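Local coordinates for aminopentol aminotransferase (Sphingopyxis macrogoltabida, PDB 6HBS), which catalyses the pyridoxal-phosphate-dependent transfer of the amino group of aminopentol (hydrolysed fumonisin B1), preferably to pyruvate, in fumonisin degradation, at the interface of chains A and B. Coordinates in Å, arbitrary orientation; residue numbers count along the deposited sequence, not the author numbering. Chains: chain A/B, Aminopentol aminotransferase.

Contact 1: the interface of chains A and B. Residues chain A 145, 148, 153-155; chain B 282-285.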
loop_
_atom_site.group_PDB
_atom_site.type_symbol
_atom_site.label_atom_id
_atom_site.label_comp_id
_atom_site.label_asym_id
_atom_site.label_seq_id
_atom_site.Cartn_x
_atom_site.Cartn_y
_atom_site.Cartn_z
ATOM N N TYR A 145 -9.423 1.605 -15.601
ATOM C CA TYR A 145 -8.730 1.956 -14.355
ATOM C C TYR A 145 -8.019 0.719 -13.785
ATOM O O TYR A 145 -8.666 -0.272 -13.461
ATOM C CB TYR A 145 -9.717 2.548 -13.341
ATOM C CG TYR A 145 -9.050 3.084 -12.099
ATOM C CD1 TYR A 145 -8.575 4.381 -12.071
ATOM C CD2 TYR A 145 -8.869 2.293 -10.958
ATOM C CE1 TYR A 145 -7.945 4.890 -10.947
ATOM C CE2 TYR A 145 -8.241 2.797 -9.822
ATOM C CZ TYR A 145 -7.793 4.107 -9.817
ATOM O OH TYR A 145 -7.155 4.667 -8.745
ATOM N N ALA A 148 -3.486 4.020 -9.610
ATOM C CA ALA A 148 -3.138 5.416 -9.733
ATOM C C ALA A 148 -1.616 5.607 -9.694
ATOM O O ALA A 148 -1.119 6.579 -9.117
ATOM C CB ALA A 148 -3.845 6.209 -8.654
ATOM N N THR A 153 -2.404 6.192 -14.009
ATOM C CA THR A 153 -3.331 7.126 -13.341
ATOM C C THR A 153 -4.153 7.866 -14.409
ATOM O O THR A 153 -3.610 8.294 -15.451
ATOM C CB THR A 153 -2.588 8.069 -12.387
ATOM O OG1 THR A 153 -3.529 8.918 -11.730
ATOM C CG2 THR A 153 -1.574 8.958 -13.083
ATOM N N PRO A 154 -5.484 8.032 -14.184
ATOM C CA PRO A 154 -6.377 8.636 -15.182
ATOM C C PRO A 154 -6.255 10.156 -15.347
ATOM O O PRO A 154 -6.772 10.695 -16.324
ATOM C CB PRO A 154 -7.788 8.328 -14.651
ATOM C CG PRO A 154 -7.598 8.225 -13.129
ATOM C CD PRO A 154 -6.219 7.607 -12.967
ATOM N N HIS A 155 -5.622 10.835 -14.379
ATOM C CA HIS A 155 -5.363 12.250 -14.483
ATOM C C HIS A 155 -3.855 12.477 -14.412
ATOM O O HIS A 155 -3.211 12.013 -13.492
ATOM C CB HIS A 155 -6.086 13.068 -13.405
ATOM C CG HIS A 155 -5.686 14.509 -13.473
ATOM N ND1 HIS A 155 -6.151 15.368 -14.474
ATOM C CD2 HIS A 155 -4.806 15.230 -12.736
ATOM C CE1 HIS A 155 -5.602 16.559 -14.322
ATOM N NE2 HIS A 155 -4.773 16.501 -13.257
ATOM N N ILE B 282 -2.661 16.743 -8.612
ATOM C CA ILE B 282 -2.303 15.378 -8.967
ATOM C C ILE B 282 -3.441 14.440 -8.571
ATOM O O ILE B 282 -4.230 14.789 -7.719
ATOM C CB ILE B 282 -0.984 14.976 -8.294
ATOM C CG1 ILE B 282 -1.082 14.956 -6.762
ATOM C CG2 ILE B 282 0.142 15.877 -8.776
ATOM C CD1 ILE B 282 0.185 14.427 -6.094
ATOM N N PHE B 283 -3.493 13.255 -9.202
ATOM C CA PHE B 283 -4.446 12.214 -8.792
ATOM C C PHE B 283 -3.698 11.006 -8.236
ATOM O O PHE B 283 -3.087 10.224 -8.975
ATOM C CB PHE B 283 -5.368 11.771 -9.921
ATOM C CG PHE B 283 -6.461 10.850 -9.447
ATOM C CD1 PHE B 283 -7.554 11.353 -8.745
ATOM C CD2 PHE B 283 -6.361 9.484 -9.630
ATOM C CE1 PHE B 283 -8.572 10.512 -8.306
ATOM C CE2 PHE B 283 -7.371 8.642 -9.185
ATOM C CZ PHE B 283 -8.461 9.152 -8.510
ATOM N N VAL B 284 -3.810 10.861 -6.918
ATOM C CA VAL B 284 -3.310 9.700 -6.168
ATOM C C VAL B 284 -4.416 9.198 -5.224
ATOM O O VAL B 284 -5.157 9.973 -4.641
ATOM C CB VAL B 284 -2.031 10.096 -5.421
ATOM C CG1 VAL B 284 -0.953 10.559 -6.414
ATOM C CG2 VAL B 284 -2.317 11.181 -4.395
ATOM N N THR B 285 -4.509 7.880 -5.093
ATOM C CA THR B 285 -5.522 7.280 -4.261
ATOM C C THR B 285 -5.209 5.802 -4.069
ATOM O O THR B 285 -4.389 5.198 -4.810
ATOM C CB THR B 285 -6.925 7.478 -4.851
ATOM O OG1 THR B 285 -7.950 7.325 -3.858
ATOM C CG2 THR B 285 -7.199 6.540 -6.005
HETATM O O HOH W 1 -1.645 12.992 -11.381
HETATM O O HOH W 2 -5.837 3.413 -6.844
#
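The loop that follows the Tyr-His-Gly stretch of the pyridoxal-phosphate pocket, in this class-III aminotransferase, meets B:Phe283 and its neighbours, which follow helix 276-281 of the other subunit. The CD2-CE2 side of the B:Phe283 ring faces A:Pro154 and, further along, the phenol of A:Tyr145; its side chain crosses the proline at about a right angle, with A:Pro154 CD 3.8 Å from B:Phe283 CD2. CG lies anti to the backbone N (chi1 -172°), beside the residue's own carbonyl carbon, which brings ring and carbonyl to the same neighbour, the hydroxyl of A:Thr153: OG1 sits in plane at the ring's edge, 3.6 Å from B:Phe283 CD2, and donates a hydrogen bond to B:Phe283 O at 3.1 Å. That bond meets the carbonyl at 137°, with the donor tilted 26° from the carbonyl plane. At the root of the side chain, B:Phe283 CB rests against CB of A:His155, a poorly ordered residue. Water 1 bridges the backbones here, joining B:Phe283 N, in a nearly straight bond, to A:His155 O. Towards the cofactor side, the phenol of A:Tyr145 is met by the methyl group of B:Thr285, whose CG2 occupies the crowded position between backbone N and carbonyl carbon and stands 3.3 Å from A:Tyr145 OH. The same phenol oxygen holds water 2 at 2.6 Å, and this water reaches across to B:Thr285 O at 3.1 Å.

Contact 2: the interface of chains A and B. Residues chain A 39, 41-42, 69; chain B 84-85, 88.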
loop_
_atom_site.group_PDB
_atom_site.type_symbol
_atom_site.label_atom_id
_atom_site.label_comp_id
_atom_site.label_asym_id
_atom_site.label_seq_id
_atom_site.Cartn_x
_atom_site.Cartn_y
_atom_site.Cartn_z
ATOM N N PHE A 39 -17.101 10.254 8.110
ATOM C CA PHE A 39 -17.994 9.301 8.776
ATOM C C PHE A 39 -17.533 8.995 10.208
ATOM O O PHE A 39 -16.406 9.336 10.601
ATOM C CB PHE A 39 -18.110 8.033 7.943
ATOM C CG PHE A 39 -18.725 8.308 6.604
ATOM C CD1 PHE A 39 -17.961 8.821 5.562
ATOM C CD2 PHE A 39 -20.087 8.115 6.402
ATOM C CE1 PHE A 39 -18.554 9.109 4.341
ATOM C CE2 PHE A 39 -20.676 8.413 5.182
ATOM C CZ PHE A 39 -19.908 8.894 4.152
ATOM N N ARG A 41 -18.952 5.831 12.039
ATOM C CA ARG A 41 -18.990 4.411 12.340
ATOM C C ARG A 41 -19.727 3.669 11.227
ATOM O O ARG A 41 -20.355 4.278 10.368
ATOM C CB ARG A 41 -19.620 4.125 13.716
ATOM C CG ARG A 41 -21.050 4.624 13.873
ATOM C CD ARG A 41 -21.672 4.173 15.172
ATOM N NE ARG A 41 -22.951 4.859 15.322
ATOM C CZ ARG A 41 -24.138 4.267 15.460
ATOM N NH1 ARG A 41 -24.240 2.951 15.377
ATOM N NH2 ARG A 41 -25.212 4.996 15.732
ATOM N N ALA A 42 -19.586 2.340 11.255
ATOM C CA ALA A 42 -20.167 1.477 10.245
ATOM C C ALA A 42 -20.499 0.140 10.874
ATOM O O ALA A 42 -19.800 -0.298 11.803
ATOM C CB ALA A 42 -19.218 1.308 9.066
ATOM N N TYR A 69 -19.818 -4.739 7.478
ATOM C CA TYR A 69 -18.886 -4.062 8.336
ATOM C C TYR A 69 -18.872 -4.702 9.723
ATOM O O TYR A 69 -19.938 -4.877 10.336
ATOM C CB TYR A 69 -19.266 -2.598 8.475
ATOM C CG TYR A 69 -19.145 -1.739 7.242
ATOM C CD1 TYR A 69 -17.911 -1.373 6.721
ATOM C CD2 TYR A 69 -20.278 -1.221 6.630
ATOM C CE1 TYR A 69 -17.813 -0.492 5.650
ATOM C CE2 TYR A 69 -20.195 -0.349 5.564
ATOM C CZ TYR A 69 -18.952 0.028 5.069
ATOM O OH TYR A 69 -18.885 0.901 4.013
ATOM N N LEU B 84 -15.896 1.306 16.017
ATOM C CA LEU B 84 -16.588 2.328 15.243
ATOM C C LEU B 84 -16.588 1.943 13.754
ATOM O O LEU B 84 -17.641 1.572 13.213
ATOM C CB LEU B 84 -15.963 3.704 15.480
ATOM C CG LEU B 84 -16.050 4.220 16.918
ATOM C CD1 LEU B 84 -15.436 5.594 17.015
ATOM C CD2 LEU B 84 -17.501 4.248 17.425
ATOM N N GLY B 85 -15.414 1.955 13.112
ATOM C CA GLY B 85 -15.355 1.605 11.695
ATOM C C GLY B 85 -13.920 1.705 11.212
ATOM O O GLY B 85 -13.127 2.460 11.827
ATOM N N MET B 88 -14.309 2.447 5.227
ATOM C CA MET B 88 -15.702 2.872 5.022
ATOM C C MET B 88 -15.798 3.608 3.684
ATOM O O MET B 88 -14.801 3.823 3.019
ATOM C CB MET B 88 -16.160 3.784 6.167
ATOM C CG MET B 88 -16.073 3.113 7.536
ATOM S SD MET B 88 -16.620 4.147 8.911
ATOM C CE MET B 88 -15.274 5.309 9.135
HETATM O O HOH W 3 -19.854 0.047 14.448
#
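Extended strand 39-43 of chain A lays its backbone against the B:Leu84 loop, where A:Ala42 N donates a hydrogen bond of 2.9 Å to B:Leu84 O, fairly straight at 161° on the hydrogen. It shows how class-III aminotransferase subunits can be joined by main chain as well as side chains. The N-H approaches the carbonyl oxygen tilted 34° from the carbonyl plane. Two acceptors also come close, A:Ala42 O and B:Leu84 O at 3.2 Å, and water 3 binds both, 2.7 Å from A:Ala42 O, which probably eases their mutual repulsion. On the strand residue before, A:Arg41 contributes the root of its side chain: CB packs 3.8 Å from B:Leu84 CA, while the chain beyond CG runs extended away from the contact.

Next to this polar seam, B:Met88 supplies the apolar part. Its sulfur lies alongside the methyl group of A:Ala42, with SD 3.9 Å from A:Ala42 CB. The thioether then bends (chi3 -75°), which brings the terminal methyl CE to 4.1 Å from CB of A:Phe39. Within chain A, the same alanine methyl stands over one face of the A:Tyr69 ring, offset toward its rim, so that one methyl group meets both the tyrosine and the methionine. Replacing B:Met88 by an alanine would probably open a gap beside the strand, depriving the methyl group of A:Ala42 and CB of A:Phe39 of their apolar partner across the interface. The phenol of A:Tyr69 just reaches the methionine backbone, with OH 3.9 Å from B:Met88 CA.

About 25 Å separates the C-alpha centres of contact 1 and contact 2, which share no residue yet belong to the same interface between chains A and B. Contact 1 adjoins the cofactor pocket through a loop carrying a pocket-lining tyrosine, and so places part of the partner subunit beside that pocket; contact 2 instead uses strand 39-43, early in the chain, and a loop following helix 72-82. Because the interface is two-fold symmetric, each contact recurs with the chains exchanged. Widely spaced patches of this kind would help fix the relative orientation of the subunits, in keeping with the dimers typical of this family.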